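Local coordinates for chitin biosynthesis protein CHS5 (Saccharomyces cerevisiae, PDB 4IN3) that forms, with the CHAPS proteins and GTP-bound ARF1, a complex that mediates export of specific cargo proteins such as the chitin synthase CHS3, at residues Asp10-Val15 and Ile49-Val54; Gly16-Ser21 and Phe35-Leu40. All blocks are in the same frame, centred on the assembly; numbering follows the deposited sequence.

Contact 1: residues Asp10-Val15 and Ile49-Val54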
# COMPACT_ATOMS: atom_id res chain seq x y z
N ASP A 10 11.90 32.77 -15.72
CA ASP A 10 12.24 31.98 -16.90
C ASP A 10 12.95 30.68 -16.53
O ASP A 10 13.99 30.69 -15.87
CB ASP A 10 13.11 32.79 -17.86
CG ASP A 10 12.39 34.00 -18.43
OD1 ASP A 10 11.60 33.82 -19.38
OD2 ASP A 10 12.62 35.12 -17.94
N VAL A 11 12.38 29.56 -16.95
CA VAL A 11 12.97 28.26 -16.66
C VAL A 11 13.20 27.45 -17.94
O VAL A 11 12.46 27.58 -18.91
CB VAL A 11 12.09 27.41 -15.72
CG1 VAL A 11 12.68 26.02 -15.55
CG2 VAL A 11 11.93 28.09 -14.38
N LEU A 12 14.24 26.62 -17.93
CA LEU A 12 14.43 25.63 -18.99
C LEU A 12 14.14 24.25 -18.41
O LEU A 12 14.58 23.92 -17.31
CB LEU A 12 15.85 25.69 -19.55
CG LEU A 12 16.01 26.38 -20.91
CD1 LEU A 12 15.83 27.89 -20.79
CD2 LEU A 12 17.36 26.04 -21.53
N LEU A 13 13.39 23.44 -19.15
CA LEU A 13 13.09 22.09 -18.69
C LEU A 13 13.34 21.08 -19.81
O LEU A 13 13.24 21.40 -21.00
CB LEU A 13 11.65 21.98 -18.17
CG LEU A 13 11.29 22.84 -16.96
CD1 LEU A 13 10.67 24.16 -17.39
CD2 LEU A 13 10.37 22.08 -16.01
N THR A 14 13.68 19.86 -19.42
CA THR A 14 13.93 18.79 -20.38
C THR A 14 12.78 17.79 -20.35
O THR A 14 12.39 17.31 -19.28
CB THR A 14 15.25 18.06 -20.08
OG1 THR A 14 16.32 19.02 -19.98
CG2 THR A 14 15.57 17.06 -21.18
N VAL A 15 12.25 17.47 -21.53
CA VAL A 15 11.12 16.54 -21.64
C VAL A 15 11.59 15.08 -21.52
O VAL A 15 12.30 14.57 -22.39
CB VAL A 15 10.36 16.75 -22.96
CG1 VAL A 15 9.14 15.85 -23.00
CG2 VAL A 15 9.95 18.22 -23.10
N ILE A 49 13.77 20.10 -25.28
CA ILE A 49 13.97 21.18 -24.32
C ILE A 49 12.96 22.31 -24.52
O ILE A 49 12.78 22.81 -25.63
CB ILE A 49 15.41 21.72 -24.43
CG1 ILE A 49 16.41 20.61 -24.12
CG2 ILE A 49 15.61 22.90 -23.50
CD1 ILE A 49 17.85 20.94 -24.51
N ILE A 50 12.31 22.70 -23.43
CA ILE A 50 11.27 23.73 -23.49
C ILE A 50 11.53 24.87 -22.51
O ILE A 50 12.10 24.66 -21.44
CB ILE A 50 9.88 23.14 -23.19
CG1 ILE A 50 9.91 22.32 -21.89
CG2 ILE A 50 9.42 22.26 -24.34
CD1 ILE A 50 8.61 21.60 -21.58
N LYS A 51 11.11 26.07 -22.89
CA LYS A 51 11.22 27.23 -22.01
C LYS A 51 9.87 27.60 -21.41
O LYS A 51 8.88 27.77 -22.14
CB LYS A 51 11.80 28.44 -22.75
CG LYS A 51 11.73 29.74 -21.95
CD LYS A 51 12.25 30.94 -22.75
CE LYS A 51 13.69 31.27 -22.40
NZ LYS A 51 14.24 32.35 -23.28
N MET A 52 9.82 27.70 -20.09
CA MET A 52 8.61 28.10 -19.40
C MET A 52 8.78 29.50 -18.82
O MET A 52 9.65 29.73 -17.97
CB MET A 52 8.26 27.10 -18.30
CG MET A 52 6.87 27.28 -17.72
SD MET A 52 6.40 25.89 -16.67
CE MET A 52 6.71 24.51 -17.77
N GLN A 53 7.97 30.43 -19.31
CA GLN A 53 8.02 31.82 -18.87
C GLN A 53 6.81 32.08 -17.99
O GLN A 53 5.70 32.32 -18.47
CB GLN A 53 8.01 32.75 -20.08
CG GLN A 53 9.28 32.66 -20.92
CD GLN A 53 9.23 33.54 -22.16
OE1 GLN A 53 8.16 33.87 -22.66
NE2 GLN A 53 10.41 33.92 -22.65
N VAL A 54 7.03 32.03 -16.68
CA VAL A 54 5.94 32.17 -15.72
C VAL A 54 5.79 33.63 -15.30
O VAL A 54 6.69 34.20 -14.68
CB VAL A 54 6.18 31.31 -14.47
CG1 VAL A 54 4.90 31.20 -13.66
CG2 VAL A 54 6.68 29.93 -14.87
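Strands D10-V15 and I49-V54 run antiparallel, their axes 4.7 Å apart and 152° from each other in direction. Two hydrogen-bonded pairs fix the register: V11 and M52 exchange N-H and C=O at 2.9 Å each way between N and O, and L13 and I50 do the same, so both pairs put their side chains on one face. There L13, with CG anti to its carbonyl carbon, lays CB against I50 CG1 at 4.1 Å and brings CD1 to M52 CB at 3.9 Å, the L13 and M52 side chains crossing obliquely. M52 runs extended until chi3 (-52°), where the bend returns CE to L13 CD1 at 4.0 Å. I50 holds CG1 in the crowded position between N and carbonyl carbon; its CD1 meets V15 CG2 at 3.9 Å. On the other face D10 and Q53 lie side by side, their carboxylate and amide planes 74° apart, and L12 CD2 touches I49 CG2 at 4.1 Å. Strand 22-26 flanks 10-15, L25 packing on L13, V15 and I50, while beyond 49-54 a strand of the second subunit continues the sheet antiparallel, consistent with dimerization.

Contact 2: residues Gly16-Ser21 and Phe35-Leu40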
# COMPACT_ATOMS: atom_id res chain seq x y z
N GLY A 16 11.18 14.43 -20.43
CA GLY A 16 11.62 13.08 -20.10
C GLY A 16 10.64 11.99 -20.50
O GLY A 16 9.99 12.10 -21.54
N LYS A 17 10.55 10.93 -19.68
CA LYS A 17 9.60 9.84 -19.90
C LYS A 17 8.19 10.41 -20.12
O LYS A 17 7.75 11.30 -19.38
CB LYS A 17 9.59 8.86 -18.72
CG LYS A 17 9.24 7.42 -19.09
CD LYS A 17 9.39 6.48 -17.90
CE LYS A 17 8.03 6.04 -17.36
NZ LYS A 17 8.17 5.11 -16.20
N LEU A 18 7.49 9.91 -21.13
CA LEU A 18 6.26 10.56 -21.55
C LEU A 18 5.06 9.61 -21.67
O LEU A 18 5.22 8.43 -21.99
CB LEU A 18 6.52 11.30 -22.87
CG LEU A 18 5.37 11.88 -23.70
CD1 LEU A 18 5.70 13.27 -24.23
CD2 LEU A 18 5.05 10.95 -24.85
N ASP A 19 3.87 10.13 -21.39
CA ASP A 19 2.63 9.37 -21.48
C ASP A 19 1.69 10.10 -22.44
O ASP A 19 2.09 11.10 -23.05
CB ASP A 19 2.01 9.25 -20.08
CG ASP A 19 0.86 8.27 -20.04
OD1 ASP A 19 0.77 7.42 -20.95
OD2 ASP A 19 0.03 8.35 -19.10
N ALA A 20 0.47 9.59 -22.60
CA ALA A 20 -0.57 10.34 -23.30
C ALA A 20 -1.08 11.39 -22.32
O ALA A 20 -1.50 12.48 -22.70
CB ALA A 20 -1.70 9.42 -23.72
N SER A 21 -1.01 11.03 -21.04
CA SER A 21 -1.46 11.87 -19.94
C SER A 21 -0.39 12.86 -19.49
O SER A 21 -0.62 14.08 -19.47
CB SER A 21 -1.89 11.00 -18.75
OG SER A 21 -2.29 11.79 -17.65
N PHE A 35 3.56 17.03 -15.68
CA PHE A 35 2.96 18.08 -16.49
C PHE A 35 2.03 17.51 -17.56
O PHE A 35 2.35 16.50 -18.18
CB PHE A 35 4.06 18.91 -17.14
CG PHE A 35 3.61 20.26 -17.61
CD1 PHE A 35 3.38 21.28 -16.70
CD2 PHE A 35 3.42 20.52 -18.96
CE1 PHE A 35 2.96 22.53 -17.13
CE2 PHE A 35 3.01 21.76 -19.40
CZ PHE A 35 2.78 22.77 -18.48
N PRO A 36 0.87 18.15 -17.77
CA PRO A 36 -0.07 17.70 -18.82
C PRO A 36 0.56 17.75 -20.21
O PRO A 36 1.02 18.81 -20.64
CB PRO A 36 -1.21 18.72 -18.72
CG PRO A 36 -1.15 19.22 -17.32
CD PRO A 36 0.32 19.26 -16.97
N THR A 37 0.57 16.61 -20.90
CA THR A 37 1.20 16.51 -22.22
C THR A 37 0.45 17.35 -23.25
O THR A 37 1.03 17.79 -24.25
CB THR A 37 1.25 15.05 -22.71
OG1 THR A 37 1.49 14.17 -21.60
CG2 THR A 37 2.34 14.87 -23.76
N VAL A 38 -0.84 17.58 -23.00
CA VAL A 38 -1.70 18.30 -23.93
C VAL A 38 -1.44 19.81 -23.89
O VAL A 38 -1.90 20.55 -24.76
CB VAL A 38 -3.19 18.02 -23.65
CG1 VAL A 38 -3.70 18.92 -22.53
CG2 VAL A 38 -4.02 18.18 -24.91
N LEU A 39 -0.70 20.25 -22.88
CA LEU A 39 -0.35 21.66 -22.76
C LEU A 39 1.04 21.94 -23.34
O LEU A 39 1.38 23.09 -23.62
CB LEU A 39 -0.42 22.12 -21.30
CG LEU A 39 -1.85 22.25 -20.78
CD1 LEU A 39 -1.87 22.34 -19.26
CD2 LEU A 39 -2.53 23.46 -21.41
N LEU A 40 1.82 20.89 -23.53
CA LEU A 40 3.10 21.02 -24.20
C LEU A 40 2.85 21.35 -25.68
O LEU A 40 1.79 21.01 -26.21
CB LEU A 40 3.91 19.73 -24.09
CG LEU A 40 4.36 19.31 -22.69
CD1 LEU A 40 5.19 18.04 -22.77
CD2 LEU A 40 5.16 20.42 -22.02
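F35 is the last residue but one of strand 32-36, and P36 CD stands 3.5 Å above the plane of the F35 ring, toward the rim. P36 presents backbone rather than ring to segment G16-S21, which turns a corner at K17; P36 CA is 3.7 Å from S21 O. T37 then carries the contact, its CB pointing at D19-S21. T37 N gives S21 O a nearly straight hydrogen bond (3.1 Å, 173° at the hydrogen), although the donor sits 38° out of the carbonyl plane. With chi1 at -36°, T37 OG1 is anti to the carbonyl carbon and 3.0 Å from S21 O, and its bond to D19 O is weak. The other branch, CG2, anti to the backbone N, meets L18 CD1 at 3.8 Å, the two side chains crossing at about a right angle. An alanine at T37 would lose both OG1 and CG2, and so would probably cost the polar approach of OG1 to the carbonyls of D19 and S21 and the apolar touch on L18. Past T37 the chain curls: L39 N bonds to P36 O at 3.2 Å, and L40 N to T37 O at 3.3 Å, closing two overlapping turns, P36-L39 and T37-L40, with T37 in both. The contact joins the corner near the end of strand 9-18 to the turn ending strand 32-36, with 22-26 between them in the antiparallel sheet: L24 bonds to G16 and K17, A23 to F35, and L25 packs on the F35 ring; A20, S21 and V38 also touch the chain of BCH1.

How the contacts relate
Contact 2 is nested within the loop that contact 1 closes, and strand 9-18 serves both: residues 10-15 pair with 49-54, and 16-21 carry the chain around the corner toward 35-40. The centres are about 14 Å apart, yet the two touch directly, I50 CD1 packing on L40 CD2 at 3.7 Å and M52 CE approaching F35 CE1 at 4.3 Å. M52 and F35 also reach across the dimer, joined by V11 and L39: V11 and M52 of contact 1 pack on L39 and F35 of the second subunit, and its V11 and M52 do so in return. Both contacts therefore contribute to the subunit interface, and each also touches BCH1.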